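Local coordinates for NDP-N-acetyl-D-galactosaminuronic acid dehydrogenase (Methanosarcina mazei Go1, PDB 3G79), which probably catalyses the NAD-dependent oxidation of UDP-N-acetyl-D-mannosamine to UDP-N-acetyl-D-mannosaminouronate, consuming two NAD molecules per sugar nucleotide, at residues G269-S272 against L273-E276; I446-G449 against R450-E454; N407-E410 against V411-A415; A422-S425 against A426-S429. All coordinates share one frame; numbering follows the deposited sequence.

Contact 1: G269-S272 against L273-E276; sequences GVDS and LKGE
Lys274 doubles back on Asp271 through two bends in its chain, one at chi2 (58°) and one at chi4 (132°), which carry CD and CE past the Asp271 carbonyl oxygen and set the ammonium group beside the end of helix 263-271. Asp271 meets it with CG swung opposite its own backbone N (chi1 179°), so that the carboxylate lies next to the residue's carbonyl carbon. The two side chains pass at a slant, and one oxygen does the work: Asp271 OD2 forms a salt bridge with Lys274 NZ at 3.2 Å. NZ is also placed against the Asp271 carbonyl oxygen, but the modelled separation of 2.5 Å between NZ and O is very short and its exact value doubtful.

Behind this pair the backbone turns out of the helix. Leu273 N donates to Val270 O at 3.2 Å, and Leu273 CB and CD1 pack against that same oxygen. One residue back, Ser272 OG reaches Gly269 O at 3.1 Å, arriving in the carbonyl plane; because Ser272 N donates to Gly269 O as well, that oxygen is gripped twice by a single residue.

The turn ends a helix of the central domain and lies at the dimer interface: Val270 packs on Ala237, Ser272 on Ile224 and Leu273 on Arg182, all three of the second subunit. Paired with the Asp271 carboxylate beside the negative end of the helix, the Lys274 ammonium group would be favoured electrostatically and probably keeps its proton.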
ATOM      1  N   GLY A 269      -3.634  -1.673  15.120  1.00 26.94           N
ATOM      2  CA  GLY A 269      -2.536  -2.627  15.236  1.00 27.94           C
ATOM      3  C   GLY A 269      -1.576  -2.554  14.063  1.00 29.85           C
ATOM      4  O   GLY A 269      -0.401  -2.242  14.264  1.00 30.51           O
ATOM      5  N   VAL A 270      -2.071  -2.790  12.836  1.00 30.59           N
ATOM      6  CA  VAL A 270      -1.220  -2.749  11.642  1.00 31.93           C
ATOM      7  C   VAL A 270      -0.445  -1.423  11.510  1.00 34.41           C
ATOM      8  O   VAL A 270       0.761  -1.390  11.228  1.00 36.01           O
ATOM      9  CB  VAL A 270      -2.044  -2.910  10.341  1.00 31.82           C
ATOM     10  CG1 VAL A 270      -1.216  -2.548   9.148  1.00 16.22           C
ATOM     11  CG2 VAL A 270      -2.551  -4.309  10.155  1.00 16.75           C
ATOM     12  N   ASP A 271      -1.167  -0.330  11.701  1.00 34.86           N
ATOM     13  CA  ASP A 271      -0.679   1.010  11.501  1.00 34.12           C
ATOM     14  C   ASP A 271       0.393   1.392  12.510  1.00 33.01           C
ATOM     15  O   ASP A 271       1.014   2.445  12.387  1.00 32.69           O
ATOM     16  CB  ASP A 271      -1.880   1.951  11.557  1.00 35.03           C
ATOM     17  CG  ASP A 271      -1.507   3.387  11.386  1.00 49.90           C
ATOM     18  OD1 ASP A 271      -1.232   3.771  10.234  1.00 36.69           O
ATOM     19  OD2 ASP A 271      -1.507   4.130  12.401  1.00 35.91           O
ATOM     20  N   SER A 272       0.641   0.535  13.488  1.00 33.15           N
ATOM     21  CA  SER A 272       1.689   0.821  14.472  1.00 34.12           C
ATOM     22  C   SER A 272       3.070   0.479  13.955  1.00 35.77           C
ATOM     23  O   SER A 272       4.050   0.549  14.707  1.00 36.67           O
ATOM     24  CB  SER A 272       1.468   0.056  15.766  1.00 34.10           C
ATOM     25  OG  SER A 272       2.101  -1.203  15.707  1.00 27.99           O
ATOM     26  N   LEU A 273       3.152   0.056  12.699  1.00 36.14           N
ATOM     27  CA  LEU A 273       4.438  -0.124  12.035  1.00 36.80           C
ATOM     28  C   LEU A 273       4.783   1.136  11.239  1.00 36.98           C
ATOM     29  O   LEU A 273       4.091   1.492  10.263  1.00 36.09           O
ATOM     30  CB  LEU A 273       4.392  -1.346  11.136  1.00 37.49           C
ATOM     31  CG  LEU A 273       4.451  -2.621  11.961  1.00 47.34           C
ATOM     32  CD1 LEU A 273       3.554  -3.703  11.374  1.00 37.93           C
ATOM     33  CD2 LEU A 273       5.908  -3.053  12.020  1.00 38.24           C
ATOM     34  N   LYS A 274       5.847   1.807  11.669  1.00 38.56           N
ATOM     35  CA  LYS A 274       6.140   3.159  11.183  1.00 41.20           C
ATOM     36  C   LYS A 274       7.290   3.186  10.181  1.00 42.80           C
ATOM     37  O   LYS A 274       8.315   2.517  10.388  1.00 41.29           O
ATOM     38  CB  LYS A 274       6.404   4.128  12.350  1.00 41.64           C
ATOM     39  CG  LYS A 274       5.217   4.976  12.823  1.00 53.09           C
ATOM     40  CD  LYS A 274       4.008   4.178  13.275  1.00 40.58           C
ATOM     41  CE  LYS A 274       2.875   5.136  13.598  1.00 53.12           C
ATOM     42  NZ  LYS A 274       1.553   4.778  13.007  1.00 40.04           N
ATOM     43  N   GLY A 275       7.091   3.973   9.107  1.00 45.55           N
ATOM     44  CA  GLY A 275       7.969   3.983   7.912  1.00 47.71           C
ATOM     45  C   GLY A 275       9.279   4.710   8.118  1.00 50.03           C
ATOM     46  O   GLY A 275       9.599   5.114   9.266  1.00 51.34           O
ATOM     47  N   GLU A 276      10.038   4.928   7.036  1.00 50.15           N
ATOM     48  CA  GLU A 276       9.589   4.727   5.665  1.00 50.07           C
ATOM     49  C   GLU A 276      10.174   3.456   4.992  1.00 48.51           C
ATOM     50  O   GLU A 276      11.207   2.909   5.418  1.00 48.03           O
ATOM     51  CB  GLU A 276       9.813   6.015   4.828  1.00 51.41           C
ATOM     52  CG  GLU A 276      10.789   5.925   3.629  1.00 80.78           C
ATOM     53  CD  GLU A 276      12.261   5.971   4.017  1.00 53.22           C
ATOM     54  OE1 GLU A 276      12.778   7.080   4.284  1.00 81.22           O
ATOM     55  OE2 GLU A 276      12.918   4.909   4.027  1.00 81.07           O
TER

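Contact 2: I446-G449 against R450-E454; sequences IIDG and RNVIE
The Asp448 carboxylate is the flat group on which the Arg450-Ile453 loop is hung, and two backbone amides approach it from opposite faces. Arg450 N comes in well above the plane, 65° out of it, to bond OD1 at 3.1 Å. From the other face Ile453 N reaches OD2 at 3.1 Å, its N-H pointing almost straight at the oxygen (174°). Val452 N adds a weak, bent bond to OD2 at 2.9 Å. The acid thus sits inside the loop, its negative charge probably stabilised by the two good N-H bonds and the weak third. The Asp448 CG, swung opposite the backbone N (chi1 -168°), carries both oxygens in under the turning chain.

Asp448 is the last residue of strand 445-448 in the parallel sheet of the Rossmann-like UDP-binding domain. Its OD1 bond to the amide two residues on makes an Asx turn, which starts the chain back over the strand end toward helix 455-459, where Glu454 is the N-cap.

On the return leg Ile453 comes back alongside the strand, and its CD1 meets Ile446 CD1 tip to tip at 4.0 Å; both isoleucines also touch residues of strand 417-420. Arg450 leaves in another direction, with CD resting 3.2 Å from Gly449 O. Beyond that point its guanidinium is anchored outside the loop, NE on Leu421 O and NH2 on Gly288 O.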
ATOM      1  N   ILE A 446     -29.964   1.404  12.092  1.00 30.50           N
ATOM      2  CA  ILE A 446     -28.898   2.290  11.591  1.00 29.60           C
ATOM      3  C   ILE A 446     -27.760   1.453  11.001  1.00 28.66           C
ATOM      4  O   ILE A 446     -27.268   0.558  11.654  1.00 28.02           O
ATOM      5  CB  ILE A 446     -28.369   3.309  12.695  1.00 29.42           C
ATOM      6  CG1 ILE A 446     -27.290   4.241  12.151  1.00 28.64           C
ATOM      7  CG2 ILE A 446     -27.766   2.616  13.889  1.00 29.36           C
ATOM      8  CD1 ILE A 446     -27.764   5.611  11.898  1.00 28.63           C
ATOM      9  N   ILE A 447     -27.356   1.768   9.767  1.00 29.02           N
ATOM     10  CA  ILE A 447     -26.217   1.122   9.044  1.00 28.03           C
ATOM     11  C   ILE A 447     -25.157   2.184   8.664  1.00 27.61           C
ATOM     12  O   ILE A 447     -25.467   3.145   7.942  1.00 29.03           O
ATOM     13  CB  ILE A 447     -26.706   0.422   7.734  1.00 27.53           C
ATOM     14  CG1 ILE A 447     -27.410  -0.913   8.007  1.00 14.59           C
ATOM     15  CG2 ILE A 447     -25.537  -0.025   6.925  1.00 13.10           C
ATOM     16  CD1 ILE A 447     -28.697  -0.865   8.636  1.00 28.20           C
ATOM     17  N   ASP A 448     -23.933   2.012   9.154  1.00 26.69           N
ATOM     18  CA  ASP A 448     -22.831   3.000   9.029  1.00 27.18           C
ATOM     19  C   ASP A 448     -21.758   2.613   8.028  1.00 27.40           C
ATOM     20  O   ASP A 448     -21.049   1.626   8.213  1.00 27.80           O
ATOM     21  CB  ASP A 448     -22.125   3.203  10.387  1.00 27.79           C
ATOM     22  CG  ASP A 448     -21.175   4.425  10.400  1.00 44.36           C
ATOM     23  OD1 ASP A 448     -21.277   5.278   9.501  1.00 27.54           O
ATOM     24  OD2 ASP A 448     -20.340   4.551  11.324  1.00 27.25           O
ATOM     25  N   GLY A 449     -21.610   3.413   6.982  1.00 28.28           N
ATOM     26  CA  GLY A 449     -20.633   3.142   5.934  1.00 28.01           C
ATOM     27  C   GLY A 449     -19.343   3.922   6.112  1.00 27.97           C
ATOM     28  O   GLY A 449     -18.329   3.660   5.428  1.00 27.72           O
ATOM     29  N   ARG A 450     -19.374   4.856   7.048  1.00 28.40           N
ATOM     30  CA  ARG A 450     -18.302   5.814   7.213  1.00 29.33           C
ATOM     31  C   ARG A 450     -17.728   5.960   8.637  1.00 29.85           C
ATOM     32  O   ARG A 450     -17.035   6.911   8.909  1.00 30.57           O
ATOM     33  CB  ARG A 450     -18.729   7.167   6.620  1.00 29.54           C
ATOM     34  CG  ARG A 450     -19.103   7.076   5.146  1.00 27.18           C
ATOM     35  CD  ARG A 450     -17.920   6.608   4.261  1.00 30.35           C
ATOM     36  NE  ARG A 450     -18.295   6.539   2.847  1.00 26.90           N
ATOM     37  CZ  ARG A 450     -17.447   6.310   1.829  1.00 33.13           C
ATOM     38  NH1 ARG A 450     -16.134   6.128   2.052  1.00 26.59           N
ATOM     39  NH2 ARG A 450     -17.913   6.288   0.566  1.00 26.30           N
ATOM     40  N   ASN A 451     -17.966   5.012   9.532  1.00 30.42           N
ATOM     41  CA  ASN A 451     -17.343   5.070  10.858  1.00 31.75           C
ATOM     42  C   ASN A 451     -17.604   6.397  11.591  1.00 34.03           C
ATOM     43  O   ASN A 451     -16.712   6.905  12.235  1.00 34.96           O
ATOM     44  CB  ASN A 451     -15.822   4.830  10.783  1.00 31.46           C
ATOM     45  CG  ASN A 451     -15.192   4.548  12.161  1.00 35.21           C
ATOM     46  OD1 ASN A 451     -15.767   3.862  12.992  1.00 32.49           O
ATOM     47  ND2 ASN A 451     -14.013   5.092  12.401  1.00 32.66           N
ATOM     48  N   VAL A 452     -18.812   6.956  11.498  1.00 34.56           N
ATOM     49  CA  VAL A 452     -19.165   8.135  12.290  1.00 34.09           C
ATOM     50  C   VAL A 452     -20.109   7.879  13.471  1.00 33.93           C
ATOM     51  O   VAL A 452     -20.245   8.721  14.342  1.00 33.46           O
ATOM     52  CB  VAL A 452     -19.755   9.253  11.418  1.00 34.37           C
ATOM     53  CG1 VAL A 452     -18.907   9.463  10.173  1.00 38.88           C
ATOM     54  CG2 VAL A 452     -21.186   8.960  11.053  1.00 38.99           C
ATOM     55  N   ILE A 453     -20.756   6.719  13.500  1.00 35.06           N
ATOM     56  CA  ILE A 453     -21.746   6.395  14.532  1.00 35.37           C
ATOM     57  C   ILE A 453     -21.104   5.535  15.613  1.00 36.43           C
ATOM     58  O   ILE A 453     -20.497   4.488  15.338  1.00 37.05           O
ATOM     59  CB  ILE A 453     -23.034   5.740  13.910  1.00 35.29           C
ATOM     60  CG1 ILE A 453     -24.086   6.802  13.653  1.00 28.14           C
ATOM     61  CG2 ILE A 453     -23.738   4.816  14.838  1.00 27.81           C
ATOM     62  CD1 ILE A 453     -24.119   7.241  12.287  1.00 36.32           C
ATOM     63  N   GLU A 454     -21.234   5.986  16.849  1.00 36.62           N
ATOM     64  CA  GLU A 454     -20.739   5.231  17.982  1.00 36.87           C
ATOM     65  C   GLU A 454     -21.788   4.171  18.306  1.00 36.03           C
ATOM     66  O   GLU A 454     -22.902   4.505  18.703  1.00 35.86           O
ATOM     67  CB  GLU A 454     -20.472   6.156  19.181  1.00 37.28           C
ATOM     68  CG  GLU A 454     -19.447   5.611  20.186  1.00 57.58           C
ATOM     69  CD  GLU A 454     -20.008   4.521  21.088  1.00 38.29           C
ATOM     70  OE1 GLU A 454     -20.940   4.822  21.866  1.00 57.86           O
ATOM     71  OE2 GLU A 454     -19.514   3.369  21.028  1.00 57.94           O
TER

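Contact 3: N407-E410 against V411-A415; sequences NLEE and VVRNA
Helix 408-412 is a short helix in the crossover between the parallel strands 404-405 and 417-420 of the Rossmann-like UDP-binding domain, and Asn407 to Ala415 span it from N-cap to exit turn. Its backbone is tied by Val412 N to Leu408 O at 2.7 Å and by Arg413 N to Glu409 O at 2.8 Å; the bond from Val411 N to Asn407 O is longer and weak. Asn407 caps the start: its OD1 accepts from Glu410 N at 3.1 Å, with the amide well above the carbonyl plane. A type II turn from Val412 to Ala415 then releases the chain toward the next strand.

On the inner side Leu408 CD2 and Val412 CG2 lie side by side, pointing the same way, 3.6 Å apart, and both side chains press on Leu359 of strand 355-359. Trp434 and Val438 of helix 432-439 flank the pair.

A charged pair, Glu409 and Arg413, runs along another side of the helix. Glu409 bends at chi2 (-79°), which brings OE1 to the edge of the Arg413 guanidinium, near its plane, for a salt bridge to NH2 at 2.8 Å. Carboxylate and guanidinium are turned 33° against each other, and within this pair NH2 is the nitrogen that meets the acid.

Arg413 folds back along the helix, and its charge probably offsets much of that of Glu409; the pair probably ties the exit of the helix to its first turn.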
ATOM      1  N   ASN A 407     -32.914  19.092   4.909  1.00 45.18           N
ATOM      2  CA  ASN A 407     -33.305  18.845   6.313  1.00 43.43           C
ATOM      3  C   ASN A 407     -33.440  17.380   6.748  1.00 41.81           C
ATOM      4  O   ASN A 407     -34.222  16.586   6.207  1.00 41.38           O
ATOM      5  CB  ASN A 407     -34.430  19.807   6.811  1.00 43.11           C
ATOM      6  CG  ASN A 407     -35.808  19.163   6.892  1.00 48.73           C
ATOM      7  OD1 ASN A 407     -36.196  18.642   7.938  1.00 42.80           O
ATOM      8  ND2 ASN A 407     -36.565  19.231   5.800  1.00 42.70           N
ATOM      9  N   LEU A 408     -32.600  17.055   7.729  1.00 40.62           N
ATOM     10  CA  LEU A 408     -32.397  15.720   8.229  1.00 39.13           C
ATOM     11  C   LEU A 408     -33.714  15.147   8.715  1.00 40.23           C
ATOM     12  O   LEU A 408     -34.060  14.014   8.384  1.00 40.65           O
ATOM     13  CB  LEU A 408     -31.386  15.765   9.374  1.00 36.91           C
ATOM     14  CG  LEU A 408     -30.290  14.703   9.459  1.00 44.28           C
ATOM     15  CD1 LEU A 408     -29.893  14.445  10.899  1.00 35.24           C
ATOM     16  CD2 LEU A 408     -30.693  13.437   8.781  1.00 34.87           C
ATOM     17  N   GLU A 409     -34.444  15.963   9.478  1.00 41.07           N
ATOM     18  CA  GLU A 409     -35.702  15.594  10.133  1.00 41.51           C
ATOM     19  C   GLU A 409     -36.684  14.992   9.136  1.00 40.46           C
ATOM     20  O   GLU A 409     -37.284  13.937   9.387  1.00 40.49           O
ATOM     21  CB  GLU A 409     -36.313  16.830  10.829  1.00 42.72           C
ATOM     22  CG  GLU A 409     -37.388  16.563  11.905  1.00 58.67           C
ATOM     23  CD  GLU A 409     -38.783  16.246  11.342  1.00 44.13           C
ATOM     24  OE1 GLU A 409     -39.143  16.742  10.249  1.00 58.93           O
ATOM     25  OE2 GLU A 409     -39.538  15.494  12.010  1.00 59.22           O
ATOM     26  N   GLU A 410     -36.853  15.650   7.995  1.00 39.07           N
ATOM     27  CA  GLU A 410     -37.890  15.170   7.096  1.00 37.89           C
ATOM     28  C   GLU A 410     -37.434  13.855   6.468  1.00 35.83           C
ATOM     29  O   GLU A 410     -38.202  12.922   6.332  1.00 35.46           O
ATOM     30  CB  GLU A 410     -38.402  16.269   6.118  1.00 38.01           C
ATOM     31  CG  GLU A 410     -37.698  16.483   4.794  1.00 39.09           C
ATOM     32  CD  GLU A 410     -38.540  17.343   3.807  1.00 39.66           C
ATOM     33  OE1 GLU A 410     -38.364  17.181   2.572  1.00 39.05           O
ATOM     34  OE2 GLU A 410     -39.380  18.170   4.265  1.00 39.38           O
ATOM     35  N   VAL A 411     -36.149  13.779   6.161  1.00 35.05           N
ATOM     36  CA  VAL A 411     -35.546  12.567   5.626  1.00 33.84           C
ATOM     37  C   VAL A 411     -35.605  11.402   6.614  1.00 32.63           C
ATOM     38  O   VAL A 411     -35.923  10.286   6.236  1.00 32.38           O
ATOM     39  CB  VAL A 411     -34.123  12.821   5.182  1.00 33.65           C
ATOM     40  CG1 VAL A 411     -33.431  11.497   4.899  1.00 18.81           C
ATOM     41  CG2 VAL A 411     -34.130  13.703   3.950  1.00 17.81           C
ATOM     42  N   VAL A 412     -35.346  11.675   7.882  1.00 32.38           N
ATOM     43  CA  VAL A 412     -35.292  10.617   8.879  1.00 32.56           C
ATOM     44  C   VAL A 412     -36.656  10.224   9.439  1.00 33.32           C
ATOM     45  O   VAL A 412     -36.832   9.093   9.887  1.00 33.66           O
ATOM     46  CB  VAL A 412     -34.275  10.962   9.994  1.00 32.21           C
ATOM     47  CG1 VAL A 412     -34.466  10.118  11.243  1.00 15.71           C
ATOM     48  CG2 VAL A 412     -32.925  10.764   9.480  1.00 15.04           C
ATOM     49  N   ARG A 413     -37.633  11.128   9.389  1.00 34.43           N
ATOM     50  CA  ARG A 413     -38.925  10.830  10.005  1.00 35.13           C
ATOM     51  C   ARG A 413     -39.608   9.608   9.399  1.00 34.47           C
ATOM     52  O   ARG A 413     -39.680   9.464   8.183  1.00 34.61           O
ATOM     53  CB  ARG A 413     -39.849  12.061  10.084  1.00 36.00           C
ATOM     54  CG  ARG A 413     -40.827  12.260   8.961  1.00 60.45           C
ATOM     55  CD  ARG A 413     -41.899  13.230   9.394  1.00 36.94           C
ATOM     56  NE  ARG A 413     -42.426  13.955   8.241  1.00 61.11           N
ATOM     57  CZ  ARG A 413     -42.072  15.194   7.898  1.00 38.76           C
ATOM     58  NH1 ARG A 413     -42.614  15.762   6.824  1.00 61.53           N
ATOM     59  NH2 ARG A 413     -41.195  15.880   8.629  1.00 61.36           N
ATOM     60  N   ASN A 414     -40.041   8.709  10.278  1.00 34.21           N
ATOM     61  CA  ASN A 414     -40.725   7.475   9.885  1.00 34.03           C
ATOM     62  C   ASN A 414     -39.852   6.423   9.163  1.00 33.43           C
ATOM     63  O   ASN A 414     -40.359   5.428   8.652  1.00 33.60           O
ATOM     64  CB  ASN A 414     -42.007   7.815   9.106  1.00 34.34           C
ATOM     65  CG  ASN A 414     -42.985   8.630   9.945  1.00 48.81           C
ATOM     66  OD1 ASN A 414     -43.049   8.460  11.161  1.00 35.72           O
ATOM     67  ND2 ASN A 414     -43.736   9.523   9.309  1.00 35.17           N
ATOM     68  N   ALA A 415     -38.540   6.625   9.148  1.00 32.73           N
ATOM     69  CA  ALA A 415     -37.654   5.735   8.410  1.00 32.34           C
ATOM     70  C   ALA A 415     -37.360   4.410   9.126  1.00 32.37           C
ATOM     71  O   ALA A 415     -37.080   4.385  10.311  1.00 32.27           O
ATOM     72  CB  ALA A 415     -36.378   6.444   8.059  1.00 32.07           C
TER

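Contact 4: A422-S425 against A426-S429; sequences AGHS and AYSS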
ATOM      1  N   ALA A 422     -21.815   9.151   3.633  1.00 34.07           N
ATOM      2  CA  ALA A 422     -20.786  10.177   3.619  1.00 34.87           C
ATOM      3  C   ALA A 422     -20.423  10.421   5.051  1.00 36.78           C
ATOM      4  O   ALA A 422     -21.286  10.382   5.915  1.00 38.81           O
ATOM      5  CB  ALA A 422     -21.313  11.417   3.018  1.00 34.64           C
ATOM      6  N   GLY A 423     -19.156  10.665   5.334  1.00 36.97           N
ATOM      7  CA  GLY A 423     -18.763  11.031   6.690  1.00 37.40           C
ATOM      8  C   GLY A 423     -18.979  12.488   7.115  1.00 37.70           C
ATOM      9  O   GLY A 423     -18.271  12.971   8.007  1.00 38.04           O
ATOM     10  N   HIS A 424     -19.972  13.176   6.529  1.00 36.68           N
ATOM     11  CA  HIS A 424     -20.276  14.571   6.888  1.00 35.17           C
ATOM     12  C   HIS A 424     -20.303  14.779   8.384  1.00 37.55           C
ATOM     13  O   HIS A 424     -20.603  13.846   9.136  1.00 37.99           O
ATOM     14  CB  HIS A 424     -21.604  14.991   6.304  1.00 32.59           C
ATOM     15  CG  HIS A 424     -21.609  15.015   4.818  1.00 31.46           C
ATOM     16  ND1 HIS A 424     -20.476  15.289   4.077  1.00 31.39           N
ATOM     17  CD2 HIS A 424     -22.602  14.805   3.928  1.00 31.50           C
ATOM     18  CE1 HIS A 424     -20.772  15.223   2.794  1.00 31.52           C
ATOM     19  NE2 HIS A 424     -22.061  14.946   2.677  1.00 31.49           N
ATOM     20  N   SER A 425     -19.995  15.997   8.829  1.00 39.13           N
ATOM     21  CA  SER A 425     -19.906  16.259  10.265  1.00 40.37           C
ATOM     22  C   SER A 425     -21.283  16.223  10.934  1.00 41.22           C
ATOM     23  O   SER A 425     -21.411  15.785  12.108  1.00 42.81           O
ATOM     24  CB  SER A 425     -19.158  17.567  10.542  1.00 40.95           C
ATOM     25  OG  SER A 425     -17.761  17.422  10.292  1.00 48.20           O
ATOM     26  N   ALA A 426     -22.308  16.643  10.184  1.00 39.47           N
ATOM     27  CA  ALA A 426     -23.694  16.555  10.635  1.00 39.07           C
ATOM     28  C   ALA A 426     -24.038  15.142  11.128  1.00 39.23           C
ATOM     29  O   ALA A 426     -24.817  14.968  12.085  1.00 40.33           O
ATOM     30  CB  ALA A 426     -24.633  16.965   9.524  1.00 39.11           C
ATOM     31  N   TYR A 427     -23.432  14.141  10.496  1.00 37.59           N
ATOM     32  CA  TYR A 427     -23.723  12.763  10.834  1.00 37.00           C
ATOM     33  C   TYR A 427     -22.922  12.297  12.040  1.00 37.58           C
ATOM     34  O   TYR A 427     -23.351  11.398  12.753  1.00 37.59           O
ATOM     35  CB  TYR A 427     -23.533  11.849   9.617  1.00 36.04           C
ATOM     36  CG  TYR A 427     -24.288  12.317   8.379  1.00 18.54           C
ATOM     37  CD1 TYR A 427     -25.421  13.130   8.489  1.00 35.49           C
ATOM     38  CD2 TYR A 427     -23.875  11.951   7.116  1.00 35.28           C
ATOM     39  CE1 TYR A 427     -26.095  13.553   7.390  1.00 18.30           C
ATOM     40  CE2 TYR A 427     -24.565  12.357   5.999  1.00 18.24           C
ATOM     41  CZ  TYR A 427     -25.669  13.159   6.146  1.00 35.12           C
ATOM     42  OH  TYR A 427     -26.356  13.567   5.029  1.00 19.82           O
ATOM     43  N   SER A 428     -21.771  12.921  12.284  1.00 38.40           N
ATOM     44  CA  SER A 428     -20.965  12.594  13.471  1.00 39.06           C
ATOM     45  C   SER A 428     -21.600  13.175  14.736  1.00 38.37           C
ATOM     46  O   SER A 428     -21.346  12.693  15.849  1.00 37.90           O
ATOM     47  CB  SER A 428     -19.519  13.094  13.310  1.00 40.03           C
ATOM     48  OG  SER A 428     -18.588  12.140  13.835  1.00 62.85           O
ATOM     49  N   SER A 429     -22.430  14.206  14.549  1.00 38.28           N
ATOM     50  CA  SER A 429     -23.167  14.808  15.645  1.00 38.36           C
ATOM     51  C   SER A 429     -24.534  14.156  15.848  1.00 39.33           C
ATOM     52  O   SER A 429     -25.164  14.379  16.878  1.00 40.28           O
ATOM     53  CB  SER A 429     -23.282  16.324  15.469  1.00 38.20           C
ATOM     54  OG  SER A 429     -24.056  16.638  14.334  1.00 61.68           O
TER
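Aromatic contacts tie His424 to Tyr427, whose side chains run side by side and point the same way. His424 CB sits over one face of the tyrosine ring, offset toward its rim, in a CH-pi contact 4.2 Å from the ring centroid. The two rings themselves meet obliquely, with planes 48° apart, and are closest at His424 CD2 and Tyr427 CE2 (3.8 Å). Tyr427 takes this place with CG beside its backbone N (chi1 -52°), turning the ring back toward the residues before the helix. At the ring's edge, in its plane, lies Ala422 O, 3.3 Å from Tyr427 CD2. Ala422 CB in turn packs over the centre of one face of the His424 ring, and the tyrosine ring approaches obliquely from that same side.

These residues join the end of strand 417-420 to the short helix 425-428 in the Rossmann-like UDP-binding domain, a strand-to-helix connection at the C-terminal edge of the parallel sheet.

Hydrogen bonding within the turn is mostly backbone to backbone. Tyr427 N donates to His424 O at 3.2 Å, and Ser429 N to Ser425 O at 3.1 Å. Ser428 N makes only weak bonds, to both of those oxygens. A side chain joins in at the far end, where Ser429 OG bonds Ala426 O at 2.9 Å from above the carbonyl plane.

Polar side-chain atoms of three residues are held from elsewhere in the chain: His424 ND1 by Asp366 N and NE2 by Asp393 OD1, Ser425 OG by Asp366 OD1, and Tyr427 OH by His392 ND1.

Along the chain the order is contact 1, then contact 3, contact 4 and contact 2. Contact 1 stands apart, at the end of helix 263-271 in the central domain beside the second subunit; its centre is about 25 Å from that of contact 2 and about 41 Å from that of contact 3. The other three share the UDP-binding domain and its six-stranded parallel sheet. In sequence, strand 417-420 lies between contacts 3 and 4, whose centres are about 15 Å apart. Contact 4 follows that strand, and contact 2 takes in the end of its neighbour 445-448 and the loop after it. The two touch where Arg450 packs on Ala422 and Gly423, and Val452 on Gly423 and Tyr427, bringing two strand-end loops together.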